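Local coordinates for protein methionine gamma-lyase (Trichomonas vaginalis, PDB 1E5F) that binds pyridoxal-5'-phosphate and belongs to the Cys/Met metabolism family of PLP-dependent enzymes, here assembled from four copies of the chain, at residues Val81-Gly86 with Gly220-Lys225; Pro156-Leu161 with Asn185-Pro190; Ala207-Asn212 with Val337-Cys342. One frame throughout, in Å; residues are numbered along the deposited sequence.

Interaction 1 of 3, residues Val81-Gly86 with Gly220-Lys225. With PLP (pyridoxal-5'-phosphate), chain C.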
ATOM      1  N   VAL A  81       6.860  21.709   3.536  1.00 21.83           N
ATOM      2  CA  VAL A  81       7.733  20.621   3.141  1.00 20.00           C
ATOM      3  C   VAL A  81       7.442  19.421   4.092  1.00 21.63           C
ATOM      4  O   VAL A  81       7.434  19.629   5.301  1.00 20.80           O
ATOM      5  CB  VAL A  81       9.197  20.989   3.281  1.00 23.82           C
ATOM      6  CG1 VAL A  81      10.091  19.832   3.003  1.00 19.05           C
ATOM      7  CG2 VAL A  81       9.473  22.215   2.344  1.00 21.87           C
ATOM      8  N   ALA A  82       7.123  18.290   3.464  1.00 19.91           N
ATOM      9  CA  ALA A  82       6.838  17.095   4.258  1.00 21.32           C
ATOM     10  C   ALA A  82       8.039  16.232   4.396  1.00 18.26           C
ATOM     11  O   ALA A  82       8.950  16.348   3.582  1.00 20.30           O
ATOM     12  CB  ALA A  82       5.766  16.203   3.619  1.00 17.48           C
ATOM     13  N   THR A  83       8.175  15.505   5.497  1.00 19.51           N
ATOM     14  CA  THR A  83       9.345  14.760   5.721  1.00 16.52           C
ATOM     15  C   THR A  83       8.930  13.375   6.287  1.00 18.84           C
ATOM     16  O   THR A  83       7.757  13.160   6.546  1.00 16.59           O
ATOM     17  CB  THR A  83      10.327  15.370   6.717  1.00 18.01           C
ATOM     18  OG1 THR A  83       9.768  15.280   8.043  1.00 17.91           O
ATOM     19  CG2 THR A  83      10.775  16.767   6.326  1.00 16.88           C
ATOM     20  N   SER A  84       9.981  12.546   6.420  1.00 18.66           N
ATOM     21  CA  SER A  84       9.739  11.189   6.850  1.00 19.95           C
ATOM     22  C   SER A  84       9.848  11.031   8.370  1.00 17.69           C
ATOM     23  O   SER A  84       9.701   9.904   8.758  1.00 20.08           O
ATOM     24  CB  SER A  84      10.545  10.166   6.028  1.00 19.51           C
ATOM     25  OG  SER A  84      11.847  10.108   6.611  1.00 22.01           O
ATOM     26  N   SER A  85       9.789  12.069   9.182  1.00 16.73           N
ATOM     27  CA  SER A  85       9.594  11.968  10.624  1.00 20.50           C
ATOM     28  C   SER A  85       9.581  13.428  11.139  1.00 21.11           C
ATOM     29  O   SER A  85      10.092  14.326  10.475  1.00 18.76           O
ATOM     30  CB  SER A  85      10.612  11.220  11.448  1.00 21.47           C
ATOM     31  OG  SER A  85      11.919  11.846  11.252  1.00 26.96           O
ATOM     32  N   GLY A  86       8.922  13.571  12.280  1.00 21.63           N
ATOM     33  CA  GLY A  86       8.943  14.883  12.945  1.00 20.51           C
ATOM     34  C   GLY A  86      10.406  15.245  13.224  1.00 23.25           C
ATOM     35  O   GLY A  86      10.699  16.419  13.004  1.00 22.90           O
ATOM     36  N   GLY A 220       6.927  13.930   9.117  1.00 18.87           N
ATOM     37  CA  GLY A 220       7.033  15.319   9.644  1.00 19.40           C
ATOM     38  C   GLY A 220       6.522  16.343   8.615  1.00 20.47           C
ATOM     39  O   GLY A 220       6.443  16.022   7.435  1.00 20.09           O
ATOM     40  N   LEU A 221       6.243  17.570   9.126  1.00 21.08           N
ATOM     41  CA  LEU A 221       5.946  18.730   8.271  1.00 20.66           C
ATOM     42  C   LEU A 221       6.519  20.040   8.789  1.00 22.58           C
ATOM     43  O   LEU A 221       6.744  20.318   9.956  1.00 18.53           O
ATOM     44  CB  LEU A 221       4.440  18.950   8.232  1.00 15.97           C
ATOM     45  CG  LEU A 221       3.561  17.786   7.670  1.00 18.04           C
ATOM     46  CD1 LEU A 221       2.150  17.859   8.346  1.00 16.16           C
ATOM     47  CD2 LEU A 221       3.467  17.768   6.147  1.00 13.04           C
ATOM     48  N   ILE A 222       6.985  20.828   7.761  1.00 22.56           N
ATOM     49  CA  ILE A 222       7.553  22.049   7.916  1.00 16.56           C
ATOM     50  C   ILE A 222       6.760  23.120   7.216  1.00 20.25           C
ATOM     51  O   ILE A 222       6.358  22.818   6.071  1.00 19.41           O
ATOM     52  CB  ILE A 222       8.984  22.022   7.339  1.00 22.13           C
ATOM     53  CG1 ILE A 222       9.828  20.955   8.044  1.00 17.18           C
ATOM     54  CG2 ILE A 222       9.535  23.474   7.517  1.00 18.24           C
ATOM     55  CD1 ILE A 222      11.160  20.769   7.202  1.00 15.24           C
ATOM     56  N   CYS A 223       6.357  24.210   7.916  1.00 16.03           N
ATOM     57  CA  CYS A 223       5.425  25.157   7.277  1.00 17.16           C
ATOM     58  C   CYS A 223       6.026  26.602   7.401  1.00 20.54           C
ATOM     59  O   CYS A 223       6.489  26.922   8.523  1.00 19.48           O
ATOM     60  CB  CYS A 223       4.113  25.190   8.006  1.00 18.23           C
ATOM     61  SG  CYS A 223       3.293  23.583   8.032  1.00 23.12           S
ATOM     62  N   GLY A 224       6.006  27.431   6.388  1.00 20.74           N
ATOM     63  CA  GLY A 224       6.676  28.750   6.549  1.00 23.12           C
ATOM     64  C   GLY A 224       6.721  29.380   5.127  1.00 24.82           C
ATOM     65  O   GLY A 224       5.975  28.981   4.259  1.00 24.81           O
ATOM     66  N   LYS A 225       7.500  30.397   4.932  1.00 25.73           N
ATOM     67  CA  LYS A 225       7.711  31.159   3.700  1.00 25.19           C
ATOM     68  C   LYS A 225       8.242  30.318   2.587  1.00 22.85           C
ATOM     69  O   LYS A 225       9.157  29.553   2.789  1.00 23.76           O
ATOM     70  CB  LYS A 225       8.737  32.305   3.974  1.00 27.43           C
ATOM     71  CG  LYS A 225       8.350  33.266   5.119  1.00 26.69           C
ATOM     72  CD  LYS A 225       7.057  33.990   4.543  1.00 31.84           C
ATOM     73  CE  LYS A 225       6.795  35.248   5.383  1.00 38.33           C
ATOM     74  NZ  LYS A 225       5.334  35.565   5.548  1.00 47.03           N
TER
HETATM   75  N1  PLP C 405       7.640  17.006  17.971  1.00 34.02           N
HETATM   76  C2  PLP C 405       7.010  16.719  19.138  1.00 33.20           C
HETATM   77  C2A PLP C 405       6.177  17.589  20.020  1.00 28.03           C
HETATM   78  C3  PLP C 405       6.775  15.321  19.224  1.00 31.27           C
HETATM   79  O3  PLP C 405       6.032  14.935  20.294  1.00 37.06           O
HETATM   80  C4  PLP C 405       7.440  14.372  18.473  1.00 31.21           C
HETATM   81  C4A PLP C 405       7.251  12.920  19.083  1.00 30.92           C
HETATM   82  C5  PLP C 405       8.429  14.800  17.663  1.00 29.99           C
HETATM   83  C6  PLP C 405       8.567  16.170  17.438  1.00 32.39           C
HETATM   84  C5A PLP C 405       9.202  13.885  16.770  1.00 29.67           C
HETATM   85  O4P PLP C 405       8.302  13.371  15.680  1.00 28.91           O
HETATM   86  P   PLP C 405       8.649  11.961  15.038  1.00 25.39           P
HETATM   87  O1P PLP C 405       8.428  11.027  16.166  1.00 25.05           O
HETATM   88  O2P PLP C 405       7.629  11.876  13.988  1.00 24.10           O
HETATM   89  O3P PLP C 405      10.106  11.920  14.542  1.00 24.62           O
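Val81 and Ile222 begin an antiparallel ladder at the border of the seven-stranded sheet in the cofactor-binding domain, a mixed sheet of the fold-type I PLP enzymes in which strand 79-83 is the outermost strand next to 220-224. Val81 uses both backbone groups: its N donates to Ile222 O, and its O receives Ile222 N at 2.8 Å. The two branched side chains lie together on the face that carries helices 226-241 and 86-97. Ala82 turns to the other face, where its CB meets Leu221 CD2 at 3.8 Å and helix 62-75 packs against both residues. Thr83 closes the ladder as a hydrogen-bonded pair with Gly220. Thr83 N reaches Gly220 O at 2.7 Å, while Gly220 N returns the bond to Thr83 O at 2.8 Å. The side chain of Thr83 splits its work: it crosses that of Ile222 at about a right angle, with Thr83 CG2 4.1 Å from Ile222 CD1, and a chi1 of 71° sets OG1 between backbone N and carbonyl carbon, from where it donates to Ser85 O at 2.6 Å. This hydroxyl bond bridges the turn that leaves the strand, and Gly220 CA, 3.3 Å from Ser85 O, adds a weak CA-H...O contact to the same oxygen. Ser84 OG is hydrogen-bonded to Ser84 OG of the second subunit. Ser85 is the N-cap of helix 86-97, its OG bonded to Gly88 N and to Gly242 O of the second subunit. At the first turn of that helix, Gly86 N donates to PLP O2P at 2.7 Å, with an N-H...O angle of 156°.

Interaction 2 of 3, residues Pro156-Leu161 with Asn185-Pro190. With PLP (pyridoxal-5'-phosphate), chain C; SO4 (sulfate ion), chain D.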
ATOM      1  N   PRO A 156       1.295  23.705  23.666  1.00 24.92           N
ATOM      2  CA  PRO A 156       1.734  23.388  25.031  1.00 22.89           C
ATOM      3  C   PRO A 156       2.956  22.520  25.002  1.00 26.95           C
ATOM      4  O   PRO A 156       3.064  21.710  24.058  1.00 26.18           O
ATOM      5  CB  PRO A 156       0.614  22.614  25.714  1.00 21.97           C
ATOM      6  CG  PRO A 156      -0.609  22.957  24.861  1.00 21.30           C
ATOM      7  CD  PRO A 156      -0.053  23.182  23.427  1.00 23.00           C
ATOM      8  N   ALA A 157       3.816  22.496  26.029  1.00 28.37           N
ATOM      9  CA  ALA A 157       5.077  21.739  25.959  1.00 33.56           C
ATOM     10  C   ALA A 157       4.993  20.255  26.309  1.00 36.26           C
ATOM     11  O   ALA A 157       4.089  19.762  26.985  1.00 41.15           O
ATOM     12  CB  ALA A 157       6.047  22.404  26.941  1.00 31.19           C
ATOM     13  N   ASN A 158       5.845  19.444  25.760  1.00 37.82           N
ATOM     14  CA  ASN A 158       5.852  17.964  25.808  1.00 38.14           C
ATOM     15  C   ASN A 158       6.886  17.556  26.810  1.00 34.83           C
ATOM     16  O   ASN A 158       7.988  17.971  26.512  1.00 33.37           O
ATOM     17  CB  ASN A 158       6.150  17.401  24.395  1.00 34.64           C
ATOM     18  CG  ASN A 158       6.218  15.882  24.390  1.00 39.33           C
ATOM     19  OD1 ASN A 158       5.917  15.230  25.440  1.00 38.73           O
ATOM     20  ND2 ASN A 158       6.562  15.239  23.264  1.00 35.18           N
ATOM     21  N   PRO A 159       6.546  17.049  27.969  1.00 36.80           N
ATOM     22  CA  PRO A 159       5.229  16.549  28.332  1.00 36.96           C
ATOM     23  C   PRO A 159       4.411  17.299  29.375  1.00 38.70           C
ATOM     24  O   PRO A 159       3.230  16.989  29.564  1.00 40.40           O
ATOM     25  CB  PRO A 159       5.661  15.198  28.909  1.00 35.71           C
ATOM     26  CG  PRO A 159       6.838  15.602  29.814  1.00 38.59           C
ATOM     27  CD  PRO A 159       7.556  16.712  29.016  1.00 38.12           C
ATOM     28  N   THR A 160       4.875  18.352  30.052  1.00 34.14           N
ATOM     29  CA  THR A 160       4.134  19.134  31.043  1.00 31.76           C
ATOM     30  C   THR A 160       2.932  19.986  30.617  1.00 32.34           C
ATOM     31  O   THR A 160       2.062  20.363  31.419  1.00 30.17           O
ATOM     32  CB  THR A 160       5.162  20.025  31.756  1.00 33.82           C
ATOM     33  OG1 THR A 160       5.646  20.996  30.844  1.00 34.70           O
ATOM     34  CG2 THR A 160       6.509  19.114  32.024  1.00 36.21           C
ATOM     35  N   LEU A 161       2.721  20.330  29.330  1.00 26.28           N
ATOM     36  CA  LEU A 161       1.684  21.173  28.882  1.00 27.94           C
ATOM     37  C   LEU A 161       1.849  22.637  29.345  1.00 29.09           C
ATOM     38  O   LEU A 161       0.958  23.466  29.364  1.00 29.61           O
ATOM     39  CB  LEU A 161       0.296  20.623  29.214  1.00 26.76           C
ATOM     40  CG  LEU A 161       0.120  19.109  28.775  1.00 28.91           C
ATOM     41  CD1 LEU A 161      -1.366  18.650  28.990  1.00 23.26           C
ATOM     42  CD2 LEU A 161       0.563  18.891  27.310  1.00 22.42           C
ATOM     43  N   ASN A 185       4.150  22.797  16.584  1.00 22.37           N
ATOM     44  CA  ASN A 185       2.716  22.886  16.770  1.00 17.29           C
ATOM     45  C   ASN A 185       2.045  21.564  16.833  1.00 17.10           C
ATOM     46  O   ASN A 185       0.865  21.342  16.632  1.00 17.95           O
ATOM     47  CB  ASN A 185       2.151  23.774  15.602  1.00 19.18           C
ATOM     48  CG  ASN A 185       0.716  24.279  15.817  1.00 20.05           C
ATOM     49  OD1 ASN A 185       0.337  24.571  16.994  1.00 19.84           O
ATOM     50  ND2 ASN A 185      -0.166  24.401  14.808  1.00 16.21           N
ATOM     51  N   THR A 186       2.835  20.521  17.142  1.00 20.76           N
ATOM     52  CA  THR A 186       2.293  19.137  17.043  1.00 22.47           C
ATOM     53  C   THR A 186       1.064  18.894  17.900  1.00 21.69           C
ATOM     54  O   THR A 186       0.069  18.376  17.435  1.00 17.91           O
ATOM     55  CB  THR A 186       3.401  18.162  17.429  1.00 22.37           C
ATOM     56  OG1 THR A 186       4.536  18.205  16.516  1.00 20.00           O
ATOM     57  CG2 THR A 186       2.964  16.712  17.499  1.00 19.72           C
ATOM     58  N   PHE A 187       1.137  19.304  19.148  1.00 20.84           N
ATOM     59  CA  PHE A 187       0.101  19.041  20.145  1.00 22.87           C
ATOM     60  C   PHE A 187      -1.142  19.835  19.878  1.00 24.82           C
ATOM     61  O   PHE A 187      -2.188  19.269  20.157  1.00 27.25           O
ATOM     62  CB  PHE A 187       0.580  19.439  21.547  1.00 23.90           C
ATOM     63  CG  PHE A 187       1.435  18.442  22.235  1.00 24.90           C
ATOM     64  CD1 PHE A 187       2.095  17.438  21.525  1.00 21.67           C
ATOM     65  CD2 PHE A 187       1.617  18.551  23.624  1.00 24.64           C
ATOM     66  CE1 PHE A 187       2.770  16.477  22.260  1.00 24.05           C
ATOM     67  CE2 PHE A 187       2.362  17.650  24.327  1.00 23.33           C
ATOM     68  CZ  PHE A 187       2.878  16.535  23.646  1.00 26.24           C
ATOM     69  N   CYS A 188      -1.035  20.893  19.096  1.00 21.48           N
ATOM     70  CA  CYS A 188      -2.274  21.545  18.768  1.00 20.51           C
ATOM     71  C   CYS A 188      -2.859  21.085  17.463  1.00 21.13           C
ATOM     72  O   CYS A 188      -4.112  20.968  17.341  1.00 22.09           O
ATOM     73  CB  CYS A 188      -2.026  23.049  18.695  1.00 23.21           C
ATOM     74  SG  CYS A 188      -1.665  23.881  20.288  1.00 22.54           S
ATOM     75  N   SER A 189      -2.022  20.961  16.449  1.00 19.87           N
ATOM     76  CA  SER A 189      -2.450  20.689  15.050  1.00 18.54           C
ATOM     77  C   SER A 189      -2.957  22.017  14.533  1.00 20.15           C
ATOM     78  O   SER A 189      -3.424  22.838  15.314  1.00 17.28           O
ATOM     79  CB  SER A 189      -3.524  19.586  14.868  1.00 15.44           C
ATOM     80  OG  SER A 189      -4.774  20.248  15.031  1.00 18.50           O
ATOM     81  N   PRO A 190      -3.035  22.224  13.241  1.00 22.14           N
ATOM     82  CA  PRO A 190      -3.473  23.480  12.599  1.00 19.37           C
ATOM     83  C   PRO A 190      -4.913  23.720  12.899  1.00 22.09           C
ATOM     84  O   PRO A 190      -5.424  24.791  12.582  1.00 19.46           O
ATOM     85  CB  PRO A 190      -3.417  23.159  11.070  1.00 19.51           C
ATOM     86  CG  PRO A 190      -2.428  22.024  10.897  1.00 20.77           C
ATOM     87  CD  PRO A 190      -2.508  21.281  12.223  1.00 21.59           C
TER
HETATM   88  N1  PLP C 405       7.640  17.006  17.971  1.00 34.02           N
HETATM   89  C2  PLP C 405       7.010  16.719  19.138  1.00 33.20           C
HETATM   90  C2A PLP C 405       6.177  17.589  20.020  1.00 28.03           C
HETATM   91  C3  PLP C 405       6.775  15.321  19.224  1.00 31.27           C
HETATM   92  O3  PLP C 405       6.032  14.935  20.294  1.00 37.06           O
HETATM   93  C4  PLP C 405       7.440  14.372  18.473  1.00 31.21           C
HETATM   94  C4A PLP C 405       7.251  12.920  19.083  1.00 30.92           C
HETATM   95  C5  PLP C 405       8.429  14.800  17.663  1.00 29.99           C
HETATM   96  C6  PLP C 405       8.567  16.170  17.438  1.00 32.39           C
HETATM   97  C5A PLP C 405       9.202  13.885  16.770  1.00 29.67           C
HETATM   98  O4P PLP C 405       8.302  13.371  15.680  1.00 28.91           O
HETATM   99  P   PLP C 405       8.649  11.961  15.038  1.00 25.39           P
HETATM  100  O1P PLP C 405       8.428  11.027  16.166  1.00 25.05           O
HETATM  101  O2P PLP C 405       7.629  11.876  13.988  1.00 24.10           O
HETATM  102  O3P PLP C 405      10.106  11.920  14.542  1.00 24.62           O
HETATM  103  S   SO4 D 407       6.235  10.824  21.957  1.00 58.23           S
HETATM  104  O1  SO4 D 407       5.254   9.865  22.409  1.00 53.76           O
HETATM  105  O2  SO4 D 407       7.520  10.322  22.642  1.00 63.80           O
HETATM  106  O3  SO4 D 407       6.118  12.249  22.421  1.00 57.58           O
HETATM  107  O4  SO4 D 407       6.698  10.797  20.507  1.00 58.84           O
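Asn158 and Phe187 meet at the heart of a contact between two loops, each following a parallel strand of the large sheet, 148-154 and 180-184, at the end where fold-type I enzymes hold their cofactor. No hydrogen bond crosses it; shape does the joining. The Asn158 side chain shows how one residue can serve both core and pocket. Its CB rests obliquely against the ring, 3.5 Å from Phe187 CZ. With CG anti to the backbone N (chi1 178°), the chain runs on past the same ring atom, and the amide plane lies 39° from that of the ring. At the tip the two polar atoms part: OD1 takes a hydrogen bond from Arg373, while ND2 donates to O3 of a sulfate ion, probably from the crystallisation liquor, at 3.1 Å and stands 3.0 Å from PLP O3.

Other residues hold Phe187 in place. Leu161 CD2 sits at the ring edge, close to its plane and 3.7 Å from CE2, and Pro156 O comes obliquely to within 3.5 Å of CD2. Near the root of the phenylalanine, Pro156 CD touches Cys188 SG at 3.6 Å. The loop that supplies these groups is bent by cis peptide bonds before Pro156 and Pro159, and is tied by a bond from Leu161 N to Ala157 O at 2.8 Å.

The bond from Arg373 to OD1 is consistent with an amide oriented so that its NH2 faces the ligands. ND2 is a donor directed at the sulfate, with PLP O3 close by, and a nearby amide donor would tend to stabilise negative charge on that oxygen.

Interaction 3 of 3, residues Ala207-Asn212 with Val337-Cys342. With PLP (pyridoxal-5'-phosphate), chain C; SO4 (sulfate ion), chain D.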
ATOM      1  N   ALA A 207       3.793  14.851  12.074  1.00 19.07           N
ATOM      2  CA  ALA A 207       2.509  14.459  11.474  1.00 19.99           C
ATOM      3  C   ALA A 207       2.235  12.982  11.845  1.00 20.55           C
ATOM      4  O   ALA A 207       1.075  12.589  11.890  1.00 16.45           O
ATOM      5  CB  ALA A 207       2.532  14.530   9.903  1.00 22.98           C
ATOM      6  N   THR A 208       3.187  12.259  12.486  1.00 17.69           N
ATOM      7  CA  THR A 208       2.926  10.979  13.003  1.00 19.45           C
ATOM      8  C   THR A 208       1.834  11.058  14.100  1.00 22.10           C
ATOM      9  O   THR A 208       1.243  10.014  14.522  1.00 23.93           O
ATOM     10  CB  THR A 208       4.115  10.479  13.838  1.00 22.60           C
ATOM     11  OG1 THR A 208       5.245  10.796  13.057  1.00 23.36           O
ATOM     12  CG2 THR A 208       4.034   9.060  14.351  1.00 18.30           C
ATOM     13  N   LYS A 209       1.593  12.214  14.655  1.00 21.49           N
ATOM     14  CA  LYS A 209       0.628  12.349  15.753  1.00 22.80           C
ATOM     15  C   LYS A 209      -0.710  12.725  15.239  1.00 22.46           C
ATOM     16  O   LYS A 209      -1.262  11.912  14.532  1.00 24.80           O
ATOM     17  CB  LYS A 209       1.171  13.382  16.802  1.00 23.64           C
ATOM     18  CG  LYS A 209       2.673  13.035  17.022  1.00 27.69           C
ATOM     19  CD  LYS A 209       2.914  11.670  17.575  1.00 35.59           C
ATOM     20  CE  LYS A 209       4.390  11.342  17.919  1.00 38.44           C
ATOM     21  NZ  LYS A 209       4.882  12.634  18.527  1.00 40.61           N
ATOM     22  N   TYR A 210      -1.396  13.821  15.654  1.00 22.52           N
ATOM     23  CA  TYR A 210      -2.743  14.075  15.341  1.00 22.05           C
ATOM     24  C   TYR A 210      -2.959  14.211  13.815  1.00 20.60           C
ATOM     25  O   TYR A 210      -4.008  13.790  13.485  1.00 20.77           O
ATOM     26  CB  TYR A 210      -3.285  15.397  15.980  1.00 22.49           C
ATOM     27  CG  TYR A 210      -3.477  15.275  17.455  1.00 24.31           C
ATOM     28  CD1 TYR A 210      -4.556  14.688  18.037  1.00 25.98           C
ATOM     29  CD2 TYR A 210      -2.495  15.678  18.330  1.00 26.66           C
ATOM     30  CE1 TYR A 210      -4.661  14.600  19.412  1.00 25.70           C
ATOM     31  CE2 TYR A 210      -2.514  15.586  19.734  1.00 27.98           C
ATOM     32  CZ  TYR A 210      -3.662  15.039  20.253  1.00 29.33           C
ATOM     33  OH  TYR A 210      -3.786  14.923  21.644  1.00 30.04           O
ATOM     34  N   ILE A 211      -2.187  14.840  12.956  1.00 18.18           N
ATOM     35  CA  ILE A 211      -2.520  15.113  11.575  1.00 19.04           C
ATOM     36  C   ILE A 211      -2.801  13.770  10.844  1.00 21.15           C
ATOM     37  O   ILE A 211      -3.861  13.630  10.269  1.00 20.98           O
ATOM     38  CB  ILE A 211      -1.426  15.988  10.872  1.00 19.26           C
ATOM     39  CG1 ILE A 211      -1.438  17.450  11.411  1.00 16.80           C
ATOM     40  CG2 ILE A 211      -1.589  16.075   9.388  1.00 18.12           C
ATOM     41  CD1 ILE A 211      -0.112  18.207  11.173  1.00 20.16           C
ATOM     42  N   ASN A 212      -1.955  12.779  10.911  1.00 18.86           N
ATOM     43  CA  ASN A 212      -2.315  11.480  10.323  1.00 21.21           C
ATOM     44  C   ASN A 212      -3.422  10.911  11.197  1.00 22.96           C
ATOM     45  O   ASN A 212      -4.429  10.499  10.689  1.00 20.69           O
ATOM     46  CB  ASN A 212      -1.094  10.642  10.195  1.00 15.95           C
ATOM     47  CG  ASN A 212      -1.473   9.245   9.680  1.00 17.50           C
ATOM     48  OD1 ASN A 212      -1.936   9.300   8.562  1.00 16.70           O
ATOM     49  ND2 ASN A 212      -1.336   8.243  10.551  1.00 16.39           N
ATOM     50  N   VAL A 337       4.301   4.671  23.663  1.00 22.78           N
ATOM     51  CA  VAL A 337       4.613   6.098  23.447  1.00 26.81           C
ATOM     52  C   VAL A 337       3.889   6.575  22.184  1.00 29.20           C
ATOM     53  O   VAL A 337       3.096   5.837  21.595  1.00 28.33           O
ATOM     54  CB  VAL A 337       6.107   6.331  23.393  1.00 29.67           C
ATOM     55  CG1 VAL A 337       6.736   5.635  24.654  1.00 29.40           C
ATOM     56  CG2 VAL A 337       6.670   5.614  22.159  1.00 25.02           C
ATOM     57  N   SER A 338       4.023   7.813  21.776  1.00 26.52           N
ATOM     58  CA  SER A 338       3.275   8.381  20.690  1.00 27.52           C
ATOM     59  C   SER A 338       1.960   8.979  21.239  1.00 25.68           C
ATOM     60  O   SER A 338       1.668   8.824  22.384  1.00 25.45           O
ATOM     61  CB  SER A 338       2.873   7.423  19.484  1.00 27.46           C
ATOM     62  OG  SER A 338       2.988   8.371  18.393  1.00 29.00           O
ATOM     63  N   LEU A 339       1.127   9.562  20.340  1.00 24.95           N
ATOM     64  CA  LEU A 339      -0.034  10.193  20.760  1.00 24.48           C
ATOM     65  C   LEU A 339      -0.764  10.693  19.597  1.00 24.73           C
ATOM     66  O   LEU A 339      -0.225  10.607  18.503  1.00 27.95           O
ATOM     67  CB  LEU A 339       0.449  11.535  21.598  1.00 25.32           C
ATOM     68  CG  LEU A 339       1.313  12.505  20.835  1.00 26.31           C
ATOM     69  CD1 LEU A 339       0.647  13.831  20.470  1.00 28.33           C
ATOM     70  CD2 LEU A 339       2.652  12.793  21.575  1.00 26.32           C
ATOM     71  N   GLY A 340      -1.944  11.245  19.809  1.00 24.91           N
ATOM     72  CA  GLY A 340      -2.702  11.840  18.746  1.00 24.78           C
ATOM     73  C   GLY A 340      -3.448  10.785  17.887  1.00 26.22           C
ATOM     74  O   GLY A 340      -3.980  11.197  16.831  1.00 23.76           O
ATOM     75  N   GLY A 341      -3.521   9.514  18.337  1.00 21.75           N
ATOM     76  CA  GLY A 341      -4.321   8.635  17.461  1.00 20.84           C
ATOM     77  C   GLY A 341      -5.764   8.576  17.859  1.00 21.13           C
ATOM     78  O   GLY A 341      -6.190   9.330  18.713  1.00 24.27           O
ATOM     79  N   CYS A 342      -6.645   7.858  17.227  1.00 20.36           N
ATOM     80  CA  CYS A 342      -8.019   7.641  17.508  1.00 20.40           C
ATOM     81  C   CYS A 342      -8.148   6.849  18.810  1.00 22.84           C
ATOM     82  O   CYS A 342      -9.147   6.905  19.548  1.00 24.02           O
ATOM     83  CB  CYS A 342      -8.622   6.811  16.355  1.00 17.87           C
ATOM     84  SG  CYS A 342      -8.763   7.746  14.810  1.00 17.55           S
TER
HETATM   85  N1  PLP C 405       7.640  17.006  17.971  1.00 34.02           N
HETATM   86  C2  PLP C 405       7.010  16.719  19.138  1.00 33.20           C
HETATM   87  C2A PLP C 405       6.177  17.589  20.020  1.00 28.03           C
HETATM   88  C3  PLP C 405       6.775  15.321  19.224  1.00 31.27           C
HETATM   89  O3  PLP C 405       6.032  14.935  20.294  1.00 37.06           O
HETATM   90  C4  PLP C 405       7.440  14.372  18.473  1.00 31.21           C
HETATM   91  C4A PLP C 405       7.251  12.920  19.083  1.00 30.92           C
HETATM   92  C5  PLP C 405       8.429  14.800  17.663  1.00 29.99           C
HETATM   93  C6  PLP C 405       8.567  16.170  17.438  1.00 32.39           C
HETATM   94  C5A PLP C 405       9.202  13.885  16.770  1.00 29.67           C
HETATM   95  O4P PLP C 405       8.302  13.371  15.680  1.00 28.91           O
HETATM   96  P   PLP C 405       8.649  11.961  15.038  1.00 25.39           P
HETATM   97  O1P PLP C 405       8.428  11.027  16.166  1.00 25.05           O
HETATM   98  O2P PLP C 405       7.629  11.876  13.988  1.00 24.10           O
HETATM   99  O3P PLP C 405      10.106  11.920  14.542  1.00 24.62           O
HETATM  100  S   SO4 D 407       6.235  10.824  21.957  1.00 58.23           S
HETATM  101  O1  SO4 D 407       5.254   9.865  22.409  1.00 53.76           O
HETATM  102  O2  SO4 D 407       7.520  10.322  22.642  1.00 63.80           O
HETATM  103  O3  SO4 D 407       6.118  12.249  22.421  1.00 57.58           O
HETATM  104  O4  SO4 D 407       6.698  10.797  20.507  1.00 58.84           O
HETATM  105  O   HOH W   1       1.357   7.799  16.295  1.00 20.65           O
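Gly340 sets its CA over the face of the Tyr210 ring: this atom stands 3.4 Å from the ring centroid and only 11° off the normal, a CH-pi contact from a bare backbone carbon. A CA-H...O contact joins the same pair, Tyr210 CA lying 3.5 Å from Gly340 O. Leu339 comes to the ring from another quarter, its CD1 3.7 Å from Tyr210 CE2 and its side chain at about a right angle to the tyrosine. Leu339 also flanks the aliphatic part of Lys209, whose chain is bent at chi2 (-62°) and chi4; Ser338 OG meets Lys209 CE at 3.3 Å. The bends deliver NZ to the cofactor, but its 2.5 Å separation from PLP C4A is doubtful as modelled; the position is consistent with the lysine that carries the cofactor as a Schiff base in this family. Thr208 binds the phosphate, OG1 donating to PLP O2P at 2.8 Å. On the backbone side of Thr208 a water bridges the loops, donating to Thr208 O at 2.8 Å and lying 2.7 Å from Ser338 OG. Tyr56 of the second subunit packs on Thr208, Lys209 and Ser338. The tyrosine side chain of Tyr210 packs on helix 260-279 and on strand 311-316, with its OH bonded to Ser310, while Leu339 continues onto strands 311-316 and 371-375 of the five-stranded sheet.

Overall arrangement
The three contacts illustrate how a pocket is assembled from distant parts of one chain: all touch the same PLP. Interaction 2 falls, in sequence, between the two segments of interaction 1 and ends before interaction 3 begins, whereas interactions 1 and 3 alternate. Centre to centre, interactions 1 and 2, 1 and 3, and 2 and 3 lie about 16, 15 and 11 Å apart. Interaction 1 belongs to the border of the seven-stranded sheet; loops after strands 148-154, 180-184 and 202-206 of that sheet supply the others, and 337-342 brings in the five-stranded sheet. Leu221 packs on Ala207 and Ile211, and Phe187 on Leu339, so interaction 3 packs on both others, which do not touch.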